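Local coordinates for ApRick protease (Rickettsia conorii, PDB 5C9F), which cleaves peptide bonds as a retropepsin-like aspartic protease, here the C-terminal protease part of a longer, probably membrane-anchored protein, at the interface of chains A and B. Numbering follows the deposited sequence. Chains: chain A/B, ApRick protease.

The interface of chains A and B. Residues chain A 8-11, 128; chain B 2-5.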
loop_
_atom_site.group_PDB
_atom_site.type_symbol
_atom_site.label_atom_id
_atom_site.label_comp_id
_atom_site.label_asym_id
_atom_site.label_seq_id
_atom_site.Cartn_x
_atom_site.Cartn_y
_atom_site.Cartn_z
ATOM N N VAL A 8 4.548 -0.791 1.954
ATOM C CA VAL A 8 3.471 -0.362 2.882
ATOM C C VAL A 8 3.469 -1.401 3.967
ATOM O O VAL A 8 3.329 -2.595 3.700
ATOM C CB VAL A 8 2.099 -0.333 2.256
ATOM C CG1 VAL A 8 1.053 0.089 3.270
ATOM C CG2 VAL A 8 2.078 0.636 1.081
ATOM N N GLY A 9 3.696 -0.967 5.180
ATOM C CA GLY A 9 3.953 -1.926 6.266
ATOM C C GLY A 9 3.251 -1.579 7.557
ATOM O O GLY A 9 2.734 -0.464 7.700
ATOM N N GLU A 10 3.167 -2.566 8.451
ATOM C CA GLU A 10 2.617 -2.379 9.760
ATOM C C GLU A 10 3.449 -3.080 10.818
ATOM O O GLU A 10 4.052 -4.143 10.560
ATOM C CB GLU A 10 1.187 -2.882 9.839
ATOM C CG GLU A 10 1.026 -4.376 10.130
ATOM C CD GLU A 10 0.105 -5.075 9.153
ATOM O OE1 GLU A 10 0.300 -4.896 7.930
ATOM O OE2 GLU A 10 -0.774 -5.824 9.601
ATOM N N ILE A 11 3.482 -2.463 11.997
ATOM C CA ILE A 11 4.048 -3.061 13.186
ATOM C C ILE A 11 2.947 -3.087 14.238
ATOM O O ILE A 11 2.310 -2.086 14.498
ATOM C CB ILE A 11 5.276 -2.257 13.670
ATOM C CG1 ILE A 11 6.383 -2.341 12.627
ATOM C CG2 ILE A 11 5.825 -2.849 14.950
ATOM C CD1 ILE A 11 7.361 -1.194 12.710
ATOM N N TYR A 128 3.155 2.426 8.098
ATOM C CA TYR A 128 4.107 3.262 7.376
ATOM C C TYR A 128 4.101 2.981 5.896
ATOM O O TYR A 128 3.610 1.923 5.450
ATOM C CB TYR A 128 5.551 3.095 7.915
ATOM C CG TYR A 128 6.081 1.709 7.771
ATOM C CD1 TYR A 128 5.838 0.776 8.760
ATOM C CD2 TYR A 128 6.826 1.319 6.664
ATOM C CE1 TYR A 128 6.270 -0.524 8.630
ATOM C CE2 TYR A 128 7.304 0.010 6.532
ATOM C CZ TYR A 128 7.019 -0.891 7.532
ATOM O OH TYR A 128 7.407 -2.231 7.474
ATOM N N TYR B 2 4.703 -7.915 15.875
ATOM C CA TYR B 2 4.282 -8.535 14.590
ATOM C C TYR B 2 4.543 -7.475 13.542
ATOM O O TYR B 2 4.263 -6.293 13.763
ATOM C CB TYR B 2 2.788 -8.939 14.616
ATOM C CG TYR B 2 2.296 -9.384 13.257
ATOM C CD1 TYR B 2 1.712 -8.486 12.348
ATOM C CD2 TYR B 2 2.443 -10.712 12.849
ATOM C CE1 TYR B 2 1.299 -8.910 11.087
ATOM C CE2 TYR B 2 2.039 -11.140 11.597
ATOM C CZ TYR B 2 1.459 -10.239 10.715
ATOM O OH TYR B 2 1.070 -10.686 9.460
ATOM N N LYS B 3 5.168 -7.880 12.479
ATOM C CA LYS B 3 5.471 -7.032 11.393
ATOM C C LYS B 3 5.046 -7.709 10.096
ATOM O O LYS B 3 5.293 -8.877 9.859
ATOM C CB LYS B 3 6.953 -6.746 11.353
ATOM C CG LYS B 3 7.369 -5.725 10.327
ATOM C CD LYS B 3 8.851 -5.399 10.512
ATOM C CE LYS B 3 9.327 -4.311 9.563
ATOM N NZ LYS B 3 9.376 -4.752 8.143
ATOM N N TRP B 4 4.438 -6.925 9.233
ATOM C CA TRP B 4 4.015 -7.400 7.905
ATOM C C TRP B 4 4.254 -6.243 6.973
ATOM O O TRP B 4 4.009 -5.084 7.332
ATOM C CB TRP B 4 2.495 -7.770 7.950
ATOM C CG TRP B 4 1.915 -7.960 6.554
ATOM C CD1 TRP B 4 1.362 -6.979 5.752
ATOM C CD2 TRP B 4 1.904 -9.165 5.768
ATOM N NE1 TRP B 4 1.001 -7.509 4.538
ATOM C CE2 TRP B 4 1.317 -8.842 4.516
ATOM C CE3 TRP B 4 2.321 -10.479 6.001
ATOM C CZ2 TRP B 4 1.145 -9.785 3.505
ATOM C CZ3 TRP B 4 2.126 -11.419 4.998
ATOM C CH2 TRP B 4 1.554 -11.062 3.757
ATOM N N SER B 5 4.644 -6.523 5.748
ATOM C CA SER B 5 4.631 -5.487 4.733
ATOM C C SER B 5 4.287 -5.990 3.324
ATOM O O SER B 5 4.493 -7.150 3.014
ATOM C CB SER B 5 5.942 -4.725 4.722
ATOM O OG SER B 5 7.018 -5.509 4.283
#
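A:Glu10 and B:Trp4 pair across the junction of two antiparallel strands, each part of strand 2-14 in its own chain. Their backbones are joined by a pair of hydrogen bonds. A:Glu10 N donates to B:Trp4 O at 2.9 Å. B:Trp4 N donates back to A:Glu10 O at 3.1 Å. The bridge pairs A:Gly9 with B:Ser5 and A:Ile11 with B:Lys3 extend the same register on either side. The arrangement joins the two chains edge to edge. The interface is two-fold symmetric, so each contact recurs with the chains exchanged. The pairing may or may not be the biological dimer.

Side chains add contacts on both faces of the paired strands. On one face, A:Glu10 reaches over to B:Trp4. Its CG sits between its own backbone N and carbonyl carbon (chi1 85°), and the chain bends at chi2, bringing the carboxylate across the strand boundary. The carboxylate carbon A:Glu10 CD lies 3.8 Å from B:Trp4 CB. A:Glu10 OE1 lies by the pyrrole part of the indole, 3.2 Å from B:Trp4 CD1. The carboxylate and indole planes are 66° apart, so the two groups do not stack. A:Glu10 OE2 lies loosely beside the B:Tyr2 ring, 4.0 Å from B:Tyr2 CE1.

The opposite face carries B:Lys3 and A:Tyr128. B:Lys3 leaves its backbone with CG anti to N (chi1 -173°) and stays extended until a bend at chi4. B:Lys3 CG passes 3.7 Å from A:Glu10 O. The two side chains cross at about a right angle, and B:Lys3 NZ donates a weak hydrogen bond to A:Tyr128 OH at 3.3 Å.

A:Tyr128 lies in strand 123-131, which runs beside strand 2-14 of chain A in the same sheet, on the side away from chain B. Its ring lies over A:Gly9, where no side chain intervenes. A:Gly9 CA packs on one face of the A:Tyr128 ring, 3.4 Å from its plane and nearer the ring's edge than its centre.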